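Local coordinates for xylosidase (Xanthomonas axonopodis pv. citri, PDB 6XN2), which is a family 43 glycoside hydrolase that probably cleaves xylosyl residues from xylo-oligosaccharides, and binds xylose units and a calcium ion, at residues A[110-120]-A[133-144]; A[231-240]-A[288-296]. All coordinates share one frame; numbering follows the deposited sequence.

Contact 1. Residues A[110-120]-A[133-144]; sequences VPWAQRQMWAP and FPAKRADGMFQI. With XYP (beta-D-xylopyranose), chain E.
Trp-118 lies between Phe-142 and the bound xylose: Phe-142 CZ sits 3.4 Å above one ring face, XYP C4 above the opposite one. Such a flat indole suits a sugar-binding wall, and its NE1 donates to Phe-81 O. Ala-119 N gives XYP O3 a long 3.3 Å hydrogen bond. Close packing continues away from the sugar. Ala-113 CB and Ala-135 CB meet at 3.6 Å, a closeness that small methyls permit, while Met-117 SD makes a Met-aromatic contact with Phe-133, 3.8 Å from its CD2. Trp-112 CG stands between the backbone N and carbonyl carbon (chi1 65°); the ring carries Val-110 CG1 and Ala-113 CB on one face while CH2 reaches Ala-135 CB. Backbone bonds join the segments around a classic beta bulge, Gln-114 and Arg-115 both facing Lys-136. The solvent side is looser. Lys-136 NZ comes within 2.5 Å of Gln-116 OE1, in its carbonyl plane, doubtfully short. One water joins Arg-115 NE to Gln-114 OE1 and Arg-137 O; another joins Arg-115 NH2 and, weakly, Lys-136 NZ. In the five-bladed family 43 beta-propeller, loop 110-120 packs on hairpin 128-136/142-149 of one blade; Leu-105 (strand 99-106) and Tyr-86 (strand 85-91) touch Met-117.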
loop_
_atom_site.group_PDB
_atom_site.type_symbol
_atom_site.label_atom_id
_atom_site.label_comp_id
_atom_site.label_asym_id
_atom_site.label_seq_id
_atom_site.Cartn_x
_atom_site.Cartn_y
_atom_site.Cartn_z
ATOM N N VAL A 110 18.329 -10.988 -0.389
ATOM C CA VAL A 110 18.399 -9.528 -0.662
ATOM C C VAL A 110 19.673 -9.032 0.021
ATOM O O VAL A 110 19.627 -8.729 1.183
ATOM C CB VAL A 110 17.155 -8.787 -0.158
ATOM C CG1 VAL A 110 17.220 -7.323 -0.521
ATOM C CG2 VAL A 110 15.894 -9.412 -0.706
ATOM N N PRO A 111 20.798 -8.935 -0.702
ATOM C CA PRO A 111 22.079 -8.597 -0.113
ATOM C C PRO A 111 22.146 -7.254 0.609
ATOM O O PRO A 111 22.821 -7.167 1.571
ATOM C CB PRO A 111 23.021 -8.559 -1.311
ATOM C CG PRO A 111 22.343 -9.391 -2.334
ATOM C CD PRO A 111 20.877 -9.121 -2.135
ATOM N N TRP A 112 21.424 -6.266 0.113
ATOM C CA TRP A 112 21.493 -4.935 0.705
ATOM C C TRP A 112 20.615 -4.794 1.949
ATOM O O TRP A 112 20.776 -3.853 2.719
ATOM C CB TRP A 112 21.105 -3.864 -0.329
ATOM C CG TRP A 112 19.675 -3.931 -0.796
ATOM C CD1 TRP A 112 19.202 -4.579 -1.904
ATOM C CD2 TRP A 112 18.537 -3.320 -0.174
ATOM N NE1 TRP A 112 17.840 -4.411 -2.007
ATOM C CE2 TRP A 112 17.408 -3.647 -0.955
ATOM C CE3 TRP A 112 18.361 -2.534 0.972
ATOM C CZ2 TRP A 112 16.124 -3.212 -0.627
ATOM C CZ3 TRP A 112 17.083 -2.106 1.298
ATOM C CH2 TRP A 112 15.984 -2.445 0.504
ATOM N N ALA A 113 19.691 -5.728 2.147
ATOM C CA ALA A 113 18.720 -5.608 3.235
ATOM C C ALA A 113 19.042 -6.516 4.407
ATOM O O ALA A 113 19.489 -7.647 4.221
ATOM C CB ALA A 113 17.320 -5.912 2.724
ATOM N N GLN A 114 18.792 -6.027 5.619
ATOM C CA GLN A 114 18.983 -6.848 6.812
ATOM C C GLN A 114 17.665 -7.431 7.318
ATOM O O GLN A 114 17.590 -8.608 7.682
ATOM C CB GLN A 114 19.648 -6.040 7.934
ATOM C CG GLN A 114 20.040 -6.893 9.137
ATOM C CD GLN A 114 20.073 -6.110 10.444
ATOM O OE1 GLN A 114 20.565 -4.979 10.501
ATOM N NE2 GLN A 114 19.542 -6.713 11.503
ATOM N N ARG A 115 16.623 -6.610 7.343
ATOM C CA ARG A 115 15.384 -7.016 7.990
ATOM C C ARG A 115 14.173 -6.210 7.530
ATOM O O ARG A 115 14.293 -5.281 6.729
ATOM C CB ARG A 115 15.533 -6.887 9.510
ATOM C CG ARG A 115 15.785 -5.457 9.959
ATOM C CD ARG A 115 16.248 -5.376 11.403
ATOM N NE ARG A 115 16.173 -4.004 11.892
ATOM C CZ ARG A 115 15.236 -3.559 12.726
ATOM N NH1 ARG A 115 14.303 -4.389 13.179
ATOM N NH2 ARG A 115 15.239 -2.289 13.119
ATOM N N GLN A 116 13.013 -6.595 8.059
ATOM C CA GLN A 116 11.751 -5.887 7.873
ATOM C C GLN A 116 11.360 -5.735 6.405
ATOM O O GLN A 116 11.438 -4.652 5.813
ATOM C CB GLN A 116 11.812 -4.527 8.569
ATOM C CG GLN A 116 11.915 -4.674 10.083
ATOM C CD GLN A 116 11.838 -3.355 10.814
ATOM O OE1 GLN A 116 12.609 -2.437 10.545
ATOM N NE2 GLN A 116 10.902 -3.254 11.749
ATOM N N MET A 117 10.930 -6.853 5.834
ATOM C CA MET A 117 10.383 -6.885 4.490
ATOM C C MET A 117 8.924 -6.452 4.555
ATOM O O MET A 117 8.040 -7.259 4.854
ATOM C CB MET A 117 10.526 -8.285 3.905
ATOM C CG MET A 117 11.972 -8.769 3.854
ATOM S SD MET A 117 12.787 -8.175 2.355
ATOM C CE MET A 117 12.412 -9.507 1.218
ATOM N N TRP A 118 8.687 -5.168 4.332
ATOM C CA TRP A 118 7.375 -4.558 4.461
ATOM C C TRP A 118 6.523 -4.505 3.199
ATOM O O TRP A 118 6.866 -5.083 2.235
ATOM C CB TRP A 118 7.517 -3.203 5.147
ATOM C CG TRP A 118 7.857 -3.311 6.623
ATOM C CD1 TRP A 118 8.186 -4.409 7.293
ATOM C CD2 TRP A 118 7.865 -2.254 7.578
ATOM N NE1 TRP A 118 8.402 -4.128 8.604
ATOM C CE2 TRP A 118 8.205 -2.806 8.805
ATOM C CE3 TRP A 118 7.598 -0.897 7.514
ATOM C CZ2 TRP A 118 8.288 -2.054 9.947
ATOM C CZ3 TRP A 118 7.690 -0.164 8.642
ATOM C CH2 TRP A 118 8.031 -0.733 9.837
ATOM N N ALA A 119 5.403 -3.811 3.258
ATOM C CA ALA A 119 4.437 -3.696 2.184
ATOM C C ALA A 119 4.939 -3.624 0.746
ATOM O O ALA A 119 5.375 -2.630 0.337
ATOM C CB ALA A 119 3.540 -2.531 2.456
ATOM N N PRO A 120 4.752 -4.684 -0.027
ATOM C CA PRO A 120 5.260 -4.685 -1.387
ATOM C C PRO A 120 4.243 -4.443 -2.473
ATOM O O PRO A 120 3.095 -4.294 -2.215
ATOM C CB PRO A 120 5.735 -6.111 -1.526
ATOM C CG PRO A 120 4.718 -6.866 -0.791
ATOM C CD PRO A 120 4.283 -6.010 0.352
ATOM N N PHE A 133 9.695 -3.850 -3.155
ATOM C CA PHE A 133 9.550 -4.048 -1.714
ATOM C C PHE A 133 10.419 -3.100 -0.898
ATOM O O PHE A 133 11.547 -2.788 -1.287
ATOM C CB PHE A 133 9.886 -5.500 -1.346
ATOM C CG PHE A 133 11.320 -5.874 -1.614
ATOM C CD1 PHE A 133 11.726 -6.236 -2.886
ATOM C CD2 PHE A 133 12.257 -5.867 -0.592
ATOM C CE1 PHE A 133 13.043 -6.575 -3.142
ATOM C CE2 PHE A 133 13.583 -6.201 -0.848
ATOM C CZ PHE A 133 13.969 -6.563 -2.115
ATOM N N PRO A 134 9.893 -2.638 0.246
ATOM C CA PRO A 134 10.693 -1.860 1.186
ATOM C C PRO A 134 11.378 -2.778 2.197
ATOM O O PRO A 134 10.769 -3.723 2.719
ATOM C CB PRO A 134 9.653 -0.967 1.859
ATOM C CG PRO A 134 8.415 -1.841 1.904
ATOM C CD PRO A 134 8.499 -2.783 0.705
ATOM N N ALA A 135 12.650 -2.519 2.458
ATOM C CA ALA A 135 13.351 -3.249 3.502
ATOM C C ALA A 135 14.357 -2.326 4.155
ATOM O O ALA A 135 14.673 -1.262 3.624
ATOM C CB ALA A 135 14.031 -4.495 2.936
ATOM N N LYS A 136 14.855 -2.741 5.309
ATOM C CA LYS A 136 15.747 -1.916 6.101
ATOM C C LYS A 136 17.191 -2.390 5.955
ATOM O O LYS A 136 17.475 -3.582 6.101
ATOM C CB LYS A 136 15.304 -1.952 7.565
ATOM C CG LYS A 136 15.973 -0.928 8.444
ATOM C CD LYS A 136 15.310 -0.861 9.814
ATOM C CE LYS A 136 14.140 0.107 9.817
ATOM N NZ LYS A 136 13.332 -0.057 11.060
ATOM N N ARG A 137 18.091 -1.459 5.714
ATOM C CA ARG A 137 19.496 -1.765 5.628
ATOM C C ARG A 137 20.051 -2.031 7.005
ATOM O O ARG A 137 19.453 -1.690 7.996
ATOM C CB ARG A 137 20.278 -0.603 5.043
ATOM C CG ARG A 137 19.851 -0.159 3.683
ATOM C CD ARG A 137 20.759 0.857 3.035
ATOM N NE ARG A 137 21.181 1.908 3.930
ATOM C CZ ARG A 137 21.085 3.203 3.676
ATOM N NH1 ARG A 137 20.539 3.609 2.570
ATOM N NH2 ARG A 137 21.508 4.089 4.546
ATOM N N ALA A 138 21.237 -2.607 7.059
ATOM C CA ALA A 138 21.845 -2.886 8.354
ATOM C C ALA A 138 21.954 -1.625 9.210
ATOM O O ALA A 138 21.871 -1.702 10.434
ATOM C CB ALA A 138 23.207 -3.513 8.171
ATOM N N ASP A 139 22.123 -0.468 8.570
ATOM C CA ASP A 139 22.268 0.786 9.314
ATOM C C ASP A 139 20.930 1.411 9.706
ATOM O O ASP A 139 20.878 2.566 10.134
ATOM C CB ASP A 139 23.106 1.802 8.522
ATOM C CG ASP A 139 22.414 2.311 7.251
ATOM O OD1 ASP A 139 21.248 1.955 6.965
ATOM O OD2 ASP A 139 23.061 3.096 6.528
ATOM N N GLY A 140 19.850 0.656 9.543
ATOM C CA GLY A 140 18.551 1.079 10.034
ATOM C C GLY A 140 17.696 1.893 9.077
ATOM O O GLY A 140 16.548 2.199 9.390
ATOM N N MET A 141 18.208 2.232 7.920
ATOM C CA MET A 141 17.464 3.002 6.972
ATOM C C MET A 141 16.675 2.165 5.980
ATOM O O MET A 141 17.196 1.269 5.394
ATOM C CB MET A 141 18.398 3.893 6.164
ATOM C CG MET A 141 19.226 4.897 6.938
ATOM S SD MET A 141 18.264 6.091 7.836
ATOM C CE MET A 141 18.092 5.317 9.382
ATOM N N PHE A 142 15.405 2.498 5.821
ATOM C CA PHE A 142 14.551 1.871 4.807
ATOM C C PHE A 142 14.911 2.352 3.410
ATOM O O PHE A 142 15.197 3.534 3.198
ATOM C CB PHE A 142 13.069 2.172 5.062
ATOM C CG PHE A 142 12.393 1.216 6.011
ATOM C CD1 PHE A 142 12.295 -0.136 5.708
ATOM C CD2 PHE A 142 11.815 1.675 7.183
ATOM C CE1 PHE A 142 11.662 -1.013 6.567
ATOM C CE2 PHE A 142 11.174 0.806 8.038
ATOM C CZ PHE A 142 11.099 -0.539 7.730
ATOM N N GLN A 143 14.770 1.482 2.444
ATOM C CA GLN A 143 14.919 1.776 1.038
ATOM C C GLN A 143 14.027 0.786 0.281
ATOM O O GLN A 143 13.516 -0.131 0.813
ATOM C CB GLN A 143 16.356 1.717 0.545
ATOM C CG GLN A 143 17.120 3.012 0.623
ATOM C CD GLN A 143 18.378 3.006 -0.211
ATOM O OE1 GLN A 143 19.396 2.635 0.243
ATOM N NE2 GLN A 143 18.278 3.425 -1.414
ATOM N N ILE A 144 13.849 1.025 -0.981
ATOM C CA ILE A 144 12.985 0.191 -1.780
ATOM C C ILE A 144 13.827 -0.562 -2.791
ATOM O O ILE A 144 14.581 0.043 -3.548
ATOM C CB ILE A 144 11.910 1.030 -2.479
ATOM C CG1 ILE A 144 10.969 1.601 -1.421
ATOM C CG2 ILE A 144 11.144 0.181 -3.490
ATOM C CD1 ILE A 144 10.031 2.614 -1.954
HETATM O O1 XYP E . 3.631 0.809 9.210
HETATM C C1 XYP E . 3.172 -0.330 8.520
HETATM C C2 XYP E . 3.731 -0.292 7.114
HETATM C C3 XYP E . 3.656 -1.618 6.427
HETATM C C4 XYP E . 4.185 -2.711 7.331
HETATM C C5 XYP E . 3.438 -2.681 8.633
HETATM O O2 XYP E . 3.055 0.639 6.280
HETATM O O3 XYP E . 4.486 -1.426 5.321
HETATM O O4 XYP E . 3.968 -3.957 6.750
HETATM O O5 XYP E . 3.602 -1.442 9.262
HETATM O O HOH W 1 18.537 -2.786 10.807
HETATM O O HOH W 2 13.168 -0.925 14.157
#

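Contact 2. Residues A[231-240]-A[288-296]; sequences EPSREVVILD and PYGPFTYQG
Residues 237-240 and 291-294 run parallel, paired at Ile-238 with Phe-292 and Leu-239 with Thr-293, and bound by Phe-292 N to Val-237 O, Leu-239 N to Phe-292 O (2.7 Å) and Tyr-294 N to Leu-239 O. This is the one parallel pairing in an otherwise antiparallel sheet of the family 43 beta-propeller. Ile-238 and Phe-292 occupy one face of the sheet; Leu-239 and Thr-293 occupy the other. Val-236 CG1 touches Phe-292 CD1 at 3.5 Å, and Leu-239 CD1 rests on Pro-291 CB. Beta-branched Val-236, Val-237, Ile-238 and Thr-293 suit the extended backbone, and proline, lacking an N-H, suits position 291, just ahead of the first bonded N-H. A cis peptide precedes Pro-291, and Gly-290 takes backbone angles that would press a beta carbon against the preceding carbonyl. Before the paired residues the chains separate, and waters join the Tyr-289 carbonyl to Glu-235 O and Val-237 N. There Arg-234 lays its guanidinium flat on the Tyr-289 ring, planes 7° apart and centres 3.8 Å apart, a cation-pi stack. Glu-231 and Tyr-289 approach from opposite directions, and the phenol donates to the syn lone pair of Glu-231 OE2, which the backbone N of Arg-221 also binds. Arg-234 NH2 meets Glu-231 OE1 through a weak salt bridge. Two donors at OE2 and the nearby cation would be expected to favour the ionised carboxylate.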
loop_
_atom_site.group_PDB
_atom_site.type_symbol
_atom_site.label_atom_id
_atom_site.label_comp_id
_atom_site.label_asym_id
_atom_site.label_seq_id
_atom_site.Cartn_x
_atom_site.Cartn_y
_atom_site.Cartn_z
ATOM N N GLU A 231 13.685 9.297 -13.237
ATOM C CA GLU A 231 13.884 10.642 -12.776
ATOM C C GLU A 231 13.874 10.669 -11.264
ATOM O O GLU A 231 13.353 9.796 -10.664
ATOM C CB GLU A 231 12.714 11.476 -13.244
ATOM C CG GLU A 231 11.438 11.137 -12.494
ATOM C CD GLU A 231 10.194 11.645 -13.126
ATOM O OE1 GLU A 231 10.278 12.602 -13.855
ATOM O OE2 GLU A 231 9.133 11.117 -12.866
ATOM N N PRO A 232 14.393 11.735 -10.642
ATOM C CA PRO A 232 14.280 11.883 -9.184
ATOM C C PRO A 232 12.810 11.997 -8.777
ATOM O O PRO A 232 12.011 12.554 -9.537
ATOM C CB PRO A 232 15.040 13.183 -8.888
ATOM C CG PRO A 232 15.894 13.426 -10.087
ATOM C CD PRO A 232 15.159 12.834 -11.252
ATOM N N SER A 233 12.439 11.478 -7.632
ATOM C CA SER A 233 11.064 11.530 -7.230
ATOM C C SER A 233 10.637 12.932 -6.873
ATOM O O SER A 233 11.420 13.726 -6.471
ATOM C CB SER A 233 10.803 10.597 -6.056
ATOM O OG SER A 233 11.010 11.241 -4.855
ATOM N N ARG A 234 9.364 13.196 -7.000
ATOM C CA ARG A 234 8.820 14.482 -6.660
ATOM C C ARG A 234 7.817 14.314 -5.563
ATOM O O ARG A 234 7.304 13.260 -5.367
ATOM C CB ARG A 234 8.131 15.089 -7.850
ATOM C CG ARG A 234 8.850 14.992 -9.158
ATOM C CD ARG A 234 8.099 15.741 -10.224
ATOM N NE ARG A 234 8.457 15.332 -11.570
ATOM C CZ ARG A 234 7.735 15.576 -12.650
ATOM N NH1 ARG A 234 6.606 16.233 -12.567
ATOM N NH2 ARG A 234 8.144 15.163 -13.822
ATOM N N GLU A 235 7.518 15.376 -4.857
ATOM C CA GLU A 235 6.520 15.251 -3.827
ATOM C C GLU A 235 5.167 15.310 -4.453
ATOM O O GLU A 235 4.966 16.041 -5.367
ATOM C CB GLU A 235 6.618 16.352 -2.791
ATOM C CG GLU A 235 5.734 16.092 -1.586
ATOM C CD GLU A 235 5.942 17.031 -0.457
ATOM O OE1 GLU A 235 6.248 18.188 -0.715
ATOM O OE2 GLU A 235 5.788 16.622 0.674
ATOM N N VAL A 236 4.267 14.468 -3.981
ATOM C CA VAL A 236 2.873 14.490 -4.404
ATOM C C VAL A 236 2.089 15.365 -3.440
ATOM O O VAL A 236 2.089 15.112 -2.235
ATOM C CB VAL A 236 2.244 13.088 -4.418
ATOM C CG1 VAL A 236 0.786 13.182 -4.838
ATOM C CG2 VAL A 236 3.025 12.144 -5.332
ATOM N N VAL A 237 1.422 16.389 -3.963
ATOM C CA VAL A 237 0.696 17.337 -3.125
ATOM C C VAL A 237 -0.781 16.980 -3.032
ATOM O O VAL A 237 -1.425 16.715 -4.047
ATOM C CB VAL A 237 0.828 18.774 -3.663
ATOM C CG1 VAL A 237 -0.028 19.737 -2.843
ATOM C CG2 VAL A 237 2.291 19.213 -3.660
ATOM N N ILE A 238 -1.312 16.977 -1.813
ATOM C CA ILE A 238 -2.743 16.759 -1.606
ATOM C C ILE A 238 -3.409 18.045 -1.111
ATOM O O ILE A 238 -2.998 18.618 -0.100
ATOM C CB ILE A 238 -3.017 15.631 -0.600
ATOM C CG1 ILE A 238 -2.244 14.364 -0.976
ATOM C CG2 ILE A 238 -4.504 15.340 -0.536
ATOM C CD1 ILE A 238 -2.363 13.257 0.073
ATOM N N LEU A 239 -4.429 18.498 -1.835
ATOM C CA LEU A 239 -5.078 19.774 -1.538
ATOM C C LEU A 239 -6.436 19.579 -0.871
ATOM O O LEU A 239 -7.068 18.534 -1.036
ATOM C CB LEU A 239 -5.255 20.588 -2.823
ATOM C CG LEU A 239 -4.034 20.793 -3.722
ATOM C CD1 LEU A 239 -4.481 21.291 -5.081
ATOM C CD2 LEU A 239 -3.063 21.778 -3.084
ATOM N N ASP A 240 -6.887 20.593 -0.132
ATOM C CA ASP A 240 -8.225 20.555 0.446
ATOM C C ASP A 240 -9.245 21.155 -0.517
ATOM O O ASP A 240 -8.931 21.451 -1.669
ATOM C CB ASP A 240 -8.274 21.279 1.803
ATOM C CG ASP A 240 -7.935 22.769 1.717
ATOM O OD1 ASP A 240 -7.954 23.366 0.620
ATOM O OD2 ASP A 240 -7.654 23.358 2.781
ATOM N N PRO A 288 -0.944 11.881 -12.967
ATOM C CA PRO A 288 -0.325 10.940 -12.024
ATOM C C PRO A 288 0.559 11.653 -11.005
ATOM O O PRO A 288 0.788 11.122 -9.915
ATOM C CB PRO A 288 0.511 10.030 -12.926
ATOM C CG PRO A 288 0.735 10.820 -14.168
ATOM C CD PRO A 288 -0.490 11.651 -14.352
ATOM N N TYR A 289 1.034 12.828 -11.351
ATOM C CA TYR A 289 1.858 13.607 -10.469
ATOM C C TYR A 289 1.083 14.497 -9.515
ATOM O O TYR A 289 1.646 15.094 -8.653
ATOM C CB TYR A 289 2.779 14.494 -11.281
ATOM C CG TYR A 289 3.837 13.771 -12.046
ATOM C CD1 TYR A 289 4.986 13.382 -11.458
ATOM C CD2 TYR A 289 3.675 13.498 -13.367
ATOM C CE1 TYR A 289 5.951 12.728 -12.158
ATOM C CE2 TYR A 289 4.631 12.844 -14.068
ATOM C CZ TYR A 289 5.771 12.467 -13.463
ATOM O OH TYR A 289 6.727 11.805 -14.174
ATOM N N GLY A 290 -0.214 14.567 -9.668
ATOM C CA GLY A 290 -1.021 15.473 -8.872
ATOM C C GLY A 290 -0.914 16.890 -9.404
ATOM O O GLY A 290 -0.506 17.079 -10.556
ATOM N N PRO A 291 -1.269 17.893 -8.579
ATOM C CA PRO A 291 -1.767 17.739 -7.203
ATOM C C PRO A 291 -3.133 17.064 -7.123
ATOM O O PRO A 291 -3.962 17.232 -8.024
ATOM C CB PRO A 291 -1.845 19.186 -6.687
ATOM C CG PRO A 291 -1.947 20.019 -7.897
ATOM C CD PRO A 291 -1.140 19.310 -8.958
ATOM N N PHE A 292 -3.336 16.297 -6.055
ATOM C CA PHE A 292 -4.575 15.569 -5.819
ATOM C C PHE A 292 -5.474 16.311 -4.845
ATOM O O PHE A 292 -5.042 16.671 -3.752
ATOM C CB PHE A 292 -4.281 14.171 -5.266
ATOM C CG PHE A 292 -3.662 13.239 -6.264
ATOM C CD1 PHE A 292 -2.292 13.231 -6.467
ATOM C CD2 PHE A 292 -4.452 12.366 -7.001
ATOM C CE1 PHE A 292 -1.723 12.370 -7.397
ATOM C CE2 PHE A 292 -3.891 11.511 -7.927
ATOM C CZ PHE A 292 -2.527 11.511 -8.125
ATOM N N THR A 293 -6.730 16.493 -5.227
ATOM C CA THR A 293 -7.688 17.164 -4.317
ATOM C C THR A 293 -8.418 16.137 -3.451
ATOM O O THR A 293 -9.056 15.277 -3.983
ATOM C CB THR A 293 -8.720 18.001 -5.062
ATOM O OG1 THR A 293 -8.039 18.985 -5.827
ATOM C CG2 THR A 293 -9.675 18.677 -4.114
ATOM N N TYR A 294 -8.327 16.297 -2.145
ATOM C CA TYR A 294 -8.978 15.423 -1.192
ATOM C C TYR A 294 -10.443 15.257 -1.468
ATOM O O TYR A 294 -11.118 16.202 -1.712
ATOM C CB TYR A 294 -8.826 15.966 0.224
ATOM C CG TYR A 294 -9.497 15.127 1.288
ATOM C CD1 TYR A 294 -8.875 14.060 1.828
ATOM C CD2 TYR A 294 -10.751 15.407 1.711
ATOM C CE1 TYR A 294 -9.464 13.297 2.780
ATOM C CE2 TYR A 294 -11.359 14.642 2.650
ATOM C CZ TYR A 294 -10.702 13.588 3.185
ATOM O OH TYR A 294 -11.285 12.832 4.119
ATOM N N GLN A 295 -10.922 14.031 -1.419
ATOM C CA GLN A 295 -12.332 13.758 -1.656
ATOM C C GLN A 295 -13.033 13.297 -0.382
ATOM O O GLN A 295 -14.025 13.888 0.024
ATOM C CB GLN A 295 -12.499 12.714 -2.757
ATOM C CG GLN A 295 -11.981 13.160 -4.118
ATOM C CD GLN A 295 -12.698 14.388 -4.638
ATOM O OE1 GLN A 295 -13.927 14.435 -4.670
ATOM N NE2 GLN A 295 -11.932 15.395 -5.045
ATOM N N GLY A 296 -12.516 12.254 0.261
ATOM C CA GLY A 296 -13.136 11.754 1.476
ATOM C C GLY A 296 -12.542 10.459 1.991
ATOM O O GLY A 296 -11.453 10.057 1.568
HETATM O O HOH W 3 4.409 15.565 -8.184
HETATM O O HOH W 4 1.266 17.132 -6.708
HETATM O O HOH W 5 -8.115 21.541 -4.716
#

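In the fold
Contacts 1 and 2 have centres 26 Å apart and do not touch, their nearest atoms being about 9 Å apart. Each centre lies about 16 Å from the centre of the chain. Contact 1 closes along the chain before contact 2 opens, and all four segments belong to one family 43 region. Only contact 1 contributes to the sugar pocket, through Trp-118 and Ala-119; Asp-50, Asp-170 and Glu-257 also hydrogen-bond the xylose. The Ala-119 side chain is about 4 Å from the calcium ion, whereas that of Val-236 in contact 2 is about 14 Å away. Contact 2 instead joins strands 234-239 and 292-299 within a mixed sheet that also contains strand 257-264, where Glu-257 lies.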